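[Ribosomal protein bS18]-alanine N-acetyltransferase (Escherichia coli O157:H7, PDB 5ISV) probably acetylates the N-terminal alanine of ribosomal protein bS18, with acetyl-CoA as the acetyl donor. Local coordinates at residues A[18-32]-A[65-77]. Residues are numbered along the deposited sequence; the frame is centred on the assembly and turned at random. Where two conformers were deposited one is given.
Sequences IEQRAHAFPWSEKTF and TLFNIAVDPDYQR
In the GNAT fold, the end of helix 12-22 and the loop leading into helix 29-34 pack on strand 63-71, where a buried carboxylate, Glu19, meets the amide of Asn68. Asn68 ND2 donates to Glu19 OE1 over 2.9 Å, reaching it from above the carboxylate plane, the two flat groups being turned 79° apart. The other oxygen, Glu19 OE2, takes Trp27 N (2.9 Å) and His23 ND1 (3.0 Å) from opposite faces, so one helical carboxylate ties the following loop to the strand and holds the imidazole by its ND1 edge, with OE2 in the ring plane. Asn68 OD1 lies at the ring edge, 3.2 Å from His23 CE1, and the Ala70 methyl makes an off-centre CH-pi contact with the imidazole. Asn68 also lies over one face of the Trp27 indole, its CB 3.9 Å from the six-membered ring centroid in a CH-pi contact; Thr31 CG2 covers the opposite face. Phe67 and Asn68 form a classic beta bulge opposite Ile56 of strand 50-60, just before Ile69, Ala70 and Val71, which probably form part of the acetyl-CoA site and whose Ala70 methyl packs on Ile18 and Ala22. Just past the strand end, Asp72 is held side-on by Arg21 of helix 12-22 in a nearly coplanar salt bridge, NE to OD2 at 2.7 Å and NH2 to OD1 at 2.9 Å, the latter nearly straight at 176°. A bend at chi3 (49°) turns the guanidinium to the carboxylate, with Pro73 CG over one face. Asp72 OD1 additionally accepts from Asp74 N in an Asx turn, and Asp74 OD2 extends the salt-bridge network to Arg21 NH2 at 3.3 Å.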
ATOM      1  N   ILE A  18     -11.241  10.201   0.392  1.00 22.55           N
ATOM      2  CA  ILE A  18      -9.837  10.403   0.806  1.00 21.98           C
ATOM      3  C   ILE A  18      -8.903  10.596  -0.395  1.00 23.49           C
ATOM      4  O   ILE A  18      -8.093  11.501  -0.432  1.00 23.83           O
ATOM      5  CB  ILE A  18      -9.372   9.246   1.710  1.00 21.32           C
ATOM      6  CG1 ILE A  18     -10.125   9.316   3.055  1.00 21.97           C
ATOM      7  CG2 ILE A  18      -7.869   9.280   1.942  1.00 20.80           C
ATOM      8  CD1 ILE A  18      -9.882   8.184   4.002  1.00 22.63           C
ATOM      9  N   GLU A  19      -9.074   9.730  -1.374  1.00 22.04           N
ATOM     10  CA  GLU A  19      -8.246   9.800  -2.576  1.00 23.10           C
ATOM     11  C   GLU A  19      -8.317  11.204  -3.268  1.00 23.92           C
ATOM     12  O   GLU A  19      -7.266  11.737  -3.674  1.00 25.92           O
ATOM     13  CB  GLU A  19      -8.695   8.684  -3.503  1.00 22.89           C
ATOM     14  CG  GLU A  19      -7.969   8.633  -4.842  1.00 23.48           C
ATOM     15  CD  GLU A  19      -6.606   7.983  -4.768  1.00 25.87           C
ATOM     16  OE1 GLU A  19      -6.253   7.421  -3.730  1.00 25.47           O
ATOM     17  OE2 GLU A  19      -5.862   8.041  -5.771  1.00 31.83           O
ATOM     18  N   GLN A  20      -9.516  11.806  -3.350  1.00 27.46           N
ATOM     19  CA  GLN A  20      -9.678  13.171  -3.905  1.00 26.49           C
ATOM     20  C   GLN A  20      -8.968  14.266  -3.140  1.00 27.82           C
ATOM     21  O   GLN A  20      -8.518  15.266  -3.700  1.00 29.00           O
ATOM     22  CB  GLN A  20     -11.167  13.564  -3.950  1.00 26.89           C
ATOM     23  CG  GLN A  20     -12.063  12.659  -4.734  1.00 28.50           C
ATOM     24  CD  GLN A  20     -11.421  12.107  -5.988  1.00 30.29           C
ATOM     25  OE1 GLN A  20     -11.039  12.854  -6.905  1.00 32.58           O
ATOM     26  NE2 GLN A  20     -11.244  10.791  -6.009  1.00 32.84           N
ATOM     27  N   ARG A  21      -8.910  14.084  -1.837  1.00 26.07           N
ATOM     28  CA  ARG A  21      -8.314  15.049  -0.959  1.00 27.98           C
ATOM     29  C   ARG A  21      -6.812  14.846  -0.904  1.00 27.92           C
ATOM     30  O   ARG A  21      -6.084  15.818  -0.798  1.00 31.48           O
ATOM     31  CB  ARG A  21      -8.979  14.908   0.419  1.00 27.64           C
ATOM     32  CG  ARG A  21     -10.441  15.362   0.437  1.00 27.11           C
ATOM     33  CD  ARG A  21     -11.182  14.904   1.696  1.00 27.39           C
ATOM     34  NE  ARG A  21     -10.420  15.204   2.889  1.00 27.34           N
ATOM     35  CZ  ARG A  21     -10.327  16.400   3.465  1.00 28.62           C
ATOM     36  NH1 ARG A  21     -10.942  17.456   2.949  1.00 31.01           N
ATOM     37  NH2 ARG A  21      -9.569  16.520   4.554  1.00 31.75           N
ATOM     38  N   ALA A  22      -6.362  13.585  -0.991  1.00 24.61           N
ATOM     39  CA  ALA A  22      -4.957  13.224  -0.768  1.00 23.35           C
ATOM     40  C   ALA A  22      -4.044  13.199  -1.998  1.00 24.71           C
ATOM     41  O   ALA A  22      -2.868  13.537  -1.929  1.00 27.04           O
ATOM     42  CB  ALA A  22      -4.895  11.879  -0.075  1.00 23.14           C
ATOM     43  N   HIS A  23      -4.608  12.804  -3.116  1.00 24.00           N
ATOM     44  CA  HIS A  23      -3.777  12.585  -4.326  1.00 23.92           C
ATOM     45  C   HIS A  23      -4.087  13.550  -5.463  1.00 27.65           C
ATOM     46  O   HIS A  23      -5.253  13.740  -5.782  1.00 30.43           O
ATOM     47  CB  HIS A  23      -3.980  11.143  -4.785  1.00 23.60           C
ATOM     48  CG  HIS A  23      -3.311  10.130  -3.917  1.00 22.21           C
ATOM     49  ND1 HIS A  23      -3.531   8.771  -4.037  1.00 21.82           N
ATOM     50  CD2 HIS A  23      -2.327  10.261  -2.991  1.00 22.53           C
ATOM     51  CE1 HIS A  23      -2.771   8.120  -3.175  1.00 20.51           C
ATOM     52  NE2 HIS A  23      -2.032   9.004  -2.530  1.00 21.44           N
ATOM     53  N   ALA A  24      -3.045  14.138  -6.071  1.00 26.50           N
ATOM     54  CA  ALA A  24      -3.178  14.995  -7.264  1.00 29.16           C
ATOM     55  C   ALA A  24      -3.568  14.274  -8.552  1.00 29.47           C
ATOM     56  O   ALA A  24      -4.096  14.912  -9.466  1.00 31.03           O
ATOM     57  CB  ALA A  24      -1.906  15.779  -7.500  1.00 30.94           C
ATOM     58  N   PHE A  25      -3.289  12.965  -8.620  1.00 28.80           N
ATOM     59  CA  PHE A  25      -3.570  12.121  -9.783  1.00 29.40           C
ATOM     60  C   PHE A  25      -4.470  11.029  -9.230  1.00 27.96           C
ATOM     61  O   PHE A  25      -4.077   9.869  -9.137  1.00 26.18           O
ATOM     62  CB  PHE A  25      -2.266  11.550 -10.413  1.00 28.30           C
ATOM     63  CG  PHE A  25      -1.321  12.604 -10.894  1.00 31.19           C
ATOM     64  CD1 PHE A  25      -0.449  13.226 -10.010  1.00 31.39           C
ATOM     65  CD2 PHE A  25      -1.273  12.953 -12.253  1.00 32.40           C
ATOM     66  CE1 PHE A  25       0.374  14.233 -10.445  1.00 35.61           C
ATOM     67  CE2 PHE A  25      -0.411  13.932 -12.700  1.00 37.43           C
ATOM     68  CZ  PHE A  25       0.417  14.571 -11.793  1.00 39.66           C
ATOM     69  N   PRO A  26      -5.693  11.408  -8.818  1.00 27.44           N
ATOM     70  CA  PRO A  26      -6.494  10.455  -8.113  1.00 28.16           C
ATOM     71  C   PRO A  26      -7.051   9.366  -8.995  1.00 29.25           C
ATOM     72  O   PRO A  26      -7.321   9.570 -10.181  1.00 31.34           O
ATOM     73  CB  PRO A  26      -7.642  11.292  -7.581  1.00 28.15           C
ATOM     74  CG  PRO A  26      -7.798  12.363  -8.583  1.00 28.39           C
ATOM     75  CD  PRO A  26      -6.381  12.690  -8.970  1.00 27.19           C
ATOM     76  N   TRP A  27      -7.213   8.216  -8.370  1.00 28.50           N
ATOM     77  CA  TRP A  27      -8.013   7.148  -8.891  1.00 27.36           C
ATOM     78  C   TRP A  27      -9.466   7.576  -9.190  1.00 30.90           C
ATOM     79  O   TRP A  27     -10.036   8.377  -8.477  1.00 32.08           O
ATOM     80  CB  TRP A  27      -8.018   5.968  -7.879  1.00 27.69           C
ATOM     81  CG  TRP A  27      -6.944   4.951  -8.095  1.00 26.05           C
ATOM     82  CD1 TRP A  27      -5.851   5.054  -8.922  1.00 28.19           C
ATOM     83  CD2 TRP A  27      -6.855   3.669  -7.485  1.00 22.82           C
ATOM     84  NE1 TRP A  27      -5.111   3.895  -8.883  1.00 27.05           N
ATOM     85  CE2 TRP A  27      -5.702   3.029  -8.009  1.00 22.84           C
ATOM     86  CE3 TRP A  27      -7.654   2.983  -6.584  1.00 22.67           C
ATOM     87  CZ2 TRP A  27      -5.323   1.767  -7.612  1.00 20.68           C
ATOM     88  CZ3 TRP A  27      -7.291   1.770  -6.171  1.00 20.55           C
ATOM     89  CH2 TRP A  27      -6.141   1.128  -6.724  1.00 19.26           C
ATOM     90  N   SER A  28     -10.025   7.031 -10.272  1.00 28.75           N
ATOM     91  CA  SER A  28     -11.464   7.127 -10.565  1.00 29.02           C
ATOM     92  C   SER A  28     -12.266   6.108  -9.778  1.00 25.53           C
ATOM     93  O   SER A  28     -11.706   5.155  -9.251  1.00 25.57           O
ATOM     94  CB  SER A  28     -11.722   6.895 -12.032  1.00 27.78           C
ATOM     95  OG  SER A  28     -11.580   5.510 -12.326  1.00 29.49           O
ATOM     96  N   GLU A  29     -13.587   6.312  -9.709  1.00 25.18           N
ATOM     97  CA  GLU A  29     -14.448   5.414  -8.951  1.00 25.94           C
ATOM     98  C   GLU A  29     -14.420   4.027  -9.539  1.00 23.13           C
ATOM     99  O   GLU A  29     -14.420   3.041  -8.795  1.00 24.58           O
ATOM    100  CB  GLU A  29     -15.918   5.888  -8.941  1.00 29.26           C
ATOM    101  CG  GLU A  29     -16.265   6.887  -7.894  1.00 34.76           C
ATOM    102  CD  GLU A  29     -17.734   7.323  -7.947  1.00 42.54           C
ATOM    103  OE1 GLU A  29     -18.594   6.683  -8.624  1.00 46.65           O
ATOM    104  OE2 GLU A  29     -18.040   8.325  -7.278  1.00 48.86           O
ATOM    105  N   LYS A  30     -14.348   3.945 -10.881  1.00 25.45           N
ATOM    106  CA  LYS A  30     -14.258   2.673 -11.583  1.00 29.43           C
ATOM    107  C   LYS A  30     -12.957   1.945 -11.269  1.00 24.26           C
ATOM    108  O   LYS A  30     -12.963   0.708 -11.132  1.00 28.23           O
ATOM    109  CB  LYS A  30     -14.398   2.894 -13.089  1.00 36.29           C
ATOM    110  CG  LYS A  30     -15.832   3.056 -13.556  1.00 43.42           C
ATOM    111  CD  LYS A  30     -16.018   2.553 -14.996  1.00 49.78           C
ATOM    112  CE  LYS A  30     -15.165   3.313 -16.013  1.00 57.12           C
ATOM    113  NZ  LYS A  30     -14.836   2.521 -17.241  1.00 69.28           N
ATOM    114  N   THR A  31     -11.856   2.671 -11.114  1.00 26.04           N
ATOM    115  CA  THR A  31     -10.594   2.026 -10.681  1.00 27.24           C
ATOM    116  C   THR A  31     -10.714   1.420  -9.294  1.00 22.90           C
ATOM    117  O   THR A  31     -10.294   0.293  -9.053  1.00 22.48           O
ATOM    118  CB  THR A  31      -9.371   2.977 -10.672  1.00 28.12           C
ATOM    119  OG1 THR A  31      -9.166   3.472 -11.989  1.00 31.33           O
ATOM    120  CG2 THR A  31      -8.103   2.230 -10.298  1.00 28.39           C
ATOM    121  N   PHE A  32     -11.318   2.180  -8.358  1.00 22.24           N
ATOM    122  CA  PHE A  32     -11.553   1.588  -7.039  1.00 21.83           C
ATOM    123  C   PHE A  32     -12.389   0.335  -7.065  1.00 23.56           C
ATOM    124  O   PHE A  32     -12.059  -0.641  -6.422  1.00 25.48           O
ATOM    125  CB  PHE A  32     -12.230   2.562  -6.065  1.00 22.97           C
ATOM    126  CG  PHE A  32     -11.280   3.434  -5.248  1.00 21.56           C
ATOM    127  CD1 PHE A  32     -10.584   2.954  -4.160  1.00 24.63           C
ATOM    128  CD2 PHE A  32     -11.097   4.741  -5.627  1.00 25.36           C
ATOM    129  CE1 PHE A  32      -9.750   3.786  -3.416  1.00 22.24           C
ATOM    130  CE2 PHE A  32     -10.291   5.592  -4.887  1.00 22.46           C
ATOM    131  CZ  PHE A  32      -9.581   5.082  -3.807  1.00 23.14           C
ATOM    132  N   THR A  65       1.103  -7.105  -3.901  1.00 17.69           N
ATOM    133  CA  THR A  65       1.424  -5.858  -4.526  1.00 18.50           C
ATOM    134  C   THR A  65       0.488  -4.767  -3.989  1.00 18.19           C
ATOM    135  O   THR A  65      -0.728  -4.883  -4.111  1.00 17.65           O
ATOM    136  CB  THR A  65       1.282  -5.964  -6.052  1.00 20.30           C
ATOM    137  OG1 THR A  65       2.216  -6.944  -6.521  1.00 23.64           O
ATOM    138  CG2 THR A  65       1.599  -4.670  -6.710  1.00 21.45           C
ATOM    139  N   LEU A  66       1.097  -3.688  -3.493  1.00 17.32           N
ATOM    140  CA  LEU A  66       0.352  -2.519  -3.008  1.00 16.95           C
ATOM    141  C   LEU A  66      -0.040  -1.684  -4.239  1.00 16.51           C
ATOM    142  O   LEU A  66       0.843  -1.156  -4.956  1.00 18.88           O
ATOM    143  CB  LEU A  66       1.215  -1.698  -2.050  1.00 17.38           C
ATOM    144  CG  LEU A  66       0.547  -0.485  -1.406  1.00 17.99           C
ATOM    145  CD1 LEU A  66      -0.533  -0.879  -0.415  1.00 18.32           C
ATOM    146  CD2 LEU A  66       1.637   0.377  -0.770  1.00 18.31           C
ATOM    147  N   PHE A  67      -1.325  -1.608  -4.542  1.00 16.13           N
ATOM    148  CA  PHE A  67      -1.838  -0.844  -5.667  1.00 17.36           C
ATOM    149  C   PHE A  67      -2.015   0.638  -5.300  1.00 16.35           C
ATOM    150  O   PHE A  67      -1.929   1.491  -6.183  1.00 17.42           O
ATOM    151  CB  PHE A  67      -3.127  -1.450  -6.238  1.00 16.54           C
ATOM    152  CG  PHE A  67      -2.866  -2.457  -7.346  1.00 16.24           C
ATOM    153  CD1 PHE A  67      -2.300  -3.698  -7.056  1.00 17.99           C
ATOM    154  CD2 PHE A  67      -3.124  -2.126  -8.658  1.00 19.27           C
ATOM    155  CE1 PHE A  67      -1.990  -4.614  -8.067  1.00 19.21           C
ATOM    156  CE2 PHE A  67      -2.873  -3.049  -9.676  1.00 19.98           C
ATOM    157  CZ  PHE A  67      -2.324  -4.288  -9.371  1.00 20.05           C
ATOM    158  N   ASN A  68      -2.342   0.947  -4.010  1.00 15.74           N
ATOM    159  CA  ASN A  68      -2.573   2.318  -3.625  1.00 16.05           C
ATOM    160  C   ASN A  68      -2.628   2.395  -2.103  1.00 15.66           C
ATOM    161  O   ASN A  68      -3.063   1.469  -1.479  1.00 17.42           O
ATOM    162  CB  ASN A  68      -3.911   2.805  -4.191  1.00 16.63           C
ATOM    163  CG  ASN A  68      -4.036   4.322  -4.200  1.00 18.51           C
ATOM    164  OD1 ASN A  68      -3.099   5.044  -3.910  1.00 19.23           O
ATOM    165  ND2 ASN A  68      -5.225   4.807  -4.519  1.00 23.77           N
ATOM    166  N   ILE A  69      -2.155   3.532  -1.601  1.00 15.55           N
ATOM    167  CA  ILE A  69      -2.314   3.850  -0.168  1.00 14.98           C
ATOM    168  C   ILE A  69      -2.467   5.341  -0.108  1.00 16.89           C
ATOM    169  O   ILE A  69      -1.884   6.071  -0.869  1.00 17.77           O
ATOM    170  CB  ILE A  69      -1.100   3.349   0.646  1.00 15.67           C
ATOM    171  CG1 ILE A  69      -1.294   3.545   2.175  1.00 16.16           C
ATOM    172  CG2 ILE A  69       0.206   3.993   0.145  1.00 16.36           C
ATOM    173  CD1 ILE A  69      -0.286   2.788   3.031  1.00 19.31           C
ATOM    174  N   ALA A  70      -3.304   5.802   0.845  1.00 16.16           N
ATOM    175  CA  ALA A  70      -3.502   7.247   1.060  1.00 16.45           C
ATOM    176  C   ALA A  70      -3.869   7.495   2.495  1.00 17.56           C
ATOM    177  O   ALA A  70      -4.512   6.666   3.145  1.00 18.49           O
ATOM    178  CB  ALA A  70      -4.588   7.849   0.158  1.00 17.72           C
ATOM    179  N   VAL A  71      -3.425   8.658   2.948  0.50 16.96           N
ATOM    180  CA  VAL A  71      -3.858   9.211   4.257  0.50 17.56           C
ATOM    181  C   VAL A  71      -4.537  10.545   4.000  0.50 18.40           C
ATOM    182  O   VAL A  71      -4.008  11.395   3.292  0.50 19.80           O
ATOM    183  CB  VAL A  71      -2.680   9.356   5.254  0.50 18.15           C
ATOM    184  CG1 VAL A  71      -3.125  10.093   6.517  0.50 17.76           C
ATOM    185  CG2 VAL A  71      -2.145   7.994   5.678  0.50 19.66           C
ATOM    186  N   ASP A  72      -5.704  10.743   4.619  1.00 19.29           N
ATOM    187  CA  ASP A  72      -6.427  11.984   4.457  1.00 21.41           C
ATOM    188  C   ASP A  72      -5.562  13.157   4.961  1.00 21.49           C
ATOM    189  O   ASP A  72      -4.901  13.011   5.988  1.00 23.49           O
ATOM    190  CB  ASP A  72      -7.734  11.910   5.242  1.00 23.61           C
ATOM    191  CG  ASP A  72      -8.587  13.101   5.025  1.00 27.08           C
ATOM    192  OD1 ASP A  72      -8.302  14.184   5.592  1.00 27.49           O
ATOM    193  OD2 ASP A  72      -9.505  12.968   4.194  1.00 33.95           O
ATOM    194  N   PRO A  73      -5.507  14.281   4.224  1.00 22.25           N
ATOM    195  CA  PRO A  73      -4.575  15.353   4.645  1.00 25.81           C
ATOM    196  C   PRO A  73      -4.791  15.945   6.048  1.00 28.47           C
ATOM    197  O   PRO A  73      -3.847  16.509   6.602  1.00 30.44           O
ATOM    198  CB  PRO A  73      -4.736  16.447   3.574  1.00 31.08           C
ATOM    199  CG  PRO A  73      -5.934  16.072   2.774  1.00 29.91           C
ATOM    200  CD  PRO A  73      -6.162  14.597   2.939  1.00 25.86           C
ATOM    201  N   ASP A  74      -5.985  15.771   6.622  1.00 27.19           N
ATOM    202  CA  ASP A  74      -6.265  16.164   8.019  1.00 29.32           C
ATOM    203  C   ASP A  74      -5.561  15.290   9.042  1.00 29.42           C
ATOM    204  O   ASP A  74      -5.579  15.611  10.239  1.00 31.85           O
ATOM    205  CB  ASP A  74      -7.763  16.065   8.312  1.00 35.18           C
ATOM    206  CG  ASP A  74      -8.559  17.187   7.704  1.00 41.89           C
ATOM    207  OD1 ASP A  74      -7.976  18.164   7.178  1.00 41.66           O
ATOM    208  OD2 ASP A  74      -9.802  17.095   7.781  1.00 47.73           O
ATOM    209  N   TYR A  75      -4.973  14.182   8.598  1.00 26.85           N
ATOM    210  CA  TYR A  75      -4.389  13.176   9.443  1.00 24.97           C
ATOM    211  C   TYR A  75      -2.898  12.894   9.131  1.00 24.55           C
ATOM    212  O   TYR A  75      -2.378  11.879   9.573  1.00 26.76           O
ATOM    213  CB  TYR A  75      -5.279  11.921   9.443  1.00 27.84           C
ATOM    214  CG  TYR A  75      -6.785  12.155   9.804  1.00 31.40           C
ATOM    215  CD1 TYR A  75      -7.743  12.473   8.829  1.00 38.38           C
ATOM    216  CD2 TYR A  75      -7.241  11.982  11.095  1.00 33.89           C
ATOM    217  CE1 TYR A  75      -9.100  12.654   9.138  1.00 37.88           C
ATOM    218  CE2 TYR A  75      -8.592  12.153  11.420  1.00 38.09           C
ATOM    219  CZ  TYR A  75      -9.537  12.475  10.446  1.00 36.25           C
ATOM    220  OH  TYR A  75     -10.890  12.668  10.887  1.00 39.04           O
ATOM    221  N   GLN A  76      -2.209  13.847   8.494  1.00 22.11           N
ATOM    222  CA  GLN A  76      -0.784  13.687   8.144  1.00 23.85           C
ATOM    223  C   GLN A  76       0.165  13.793   9.363  1.00 21.33           C
ATOM    224  O   GLN A  76      -0.105  14.496  10.317  1.00 28.43           O
ATOM    225  CB  GLN A  76      -0.364  14.728   7.138  1.00 25.11           C
ATOM    226  CG  GLN A  76      -0.887  14.437   5.735  1.00 26.89           C
ATOM    227  CD  GLN A  76      -0.631  15.518   4.694  1.00 31.13           C
ATOM    228  OE1 GLN A  76      -0.751  15.237   3.487  1.00 34.59           O
ATOM    229  NE2 GLN A  76      -0.321  16.759   5.115  1.00 36.01           N
ATOM    230  N   ARG A  77       1.290  13.094   9.282  1.00 22.47           N
ATOM    231  CA  ARG A  77       2.357  13.075  10.289  1.00 22.18           C
ATOM    232  C   ARG A  77       1.894  12.489  11.619  1.00 22.86           C
ATOM    233  O   ARG A  77       2.501  12.766  12.664  1.00 25.48           O
ATOM    234  CB  ARG A  77       3.043  14.452  10.436  1.00 24.24           C
ATOM    235  CG  ARG A  77       3.647  15.041   9.147  1.00 25.26           C
ATOM    236  CD  ARG A  77       4.460  16.312   9.421  1.00 25.29           C
ATOM    237  NE  ARG A  77       3.754  17.401  10.172  1.00 27.37           N
ATOM    238  CZ  ARG A  77       3.095  18.405   9.583  1.00 32.70           C
ATOM    239  NH1 ARG A  77       2.972  18.478   8.250  1.00 37.93           N
ATOM    240  NH2 ARG A  77       2.533  19.361  10.304  1.00 37.19           N
TER
HETATM  241  O   HOH W   1      -2.069  14.809   0.491  1.00 33.01           O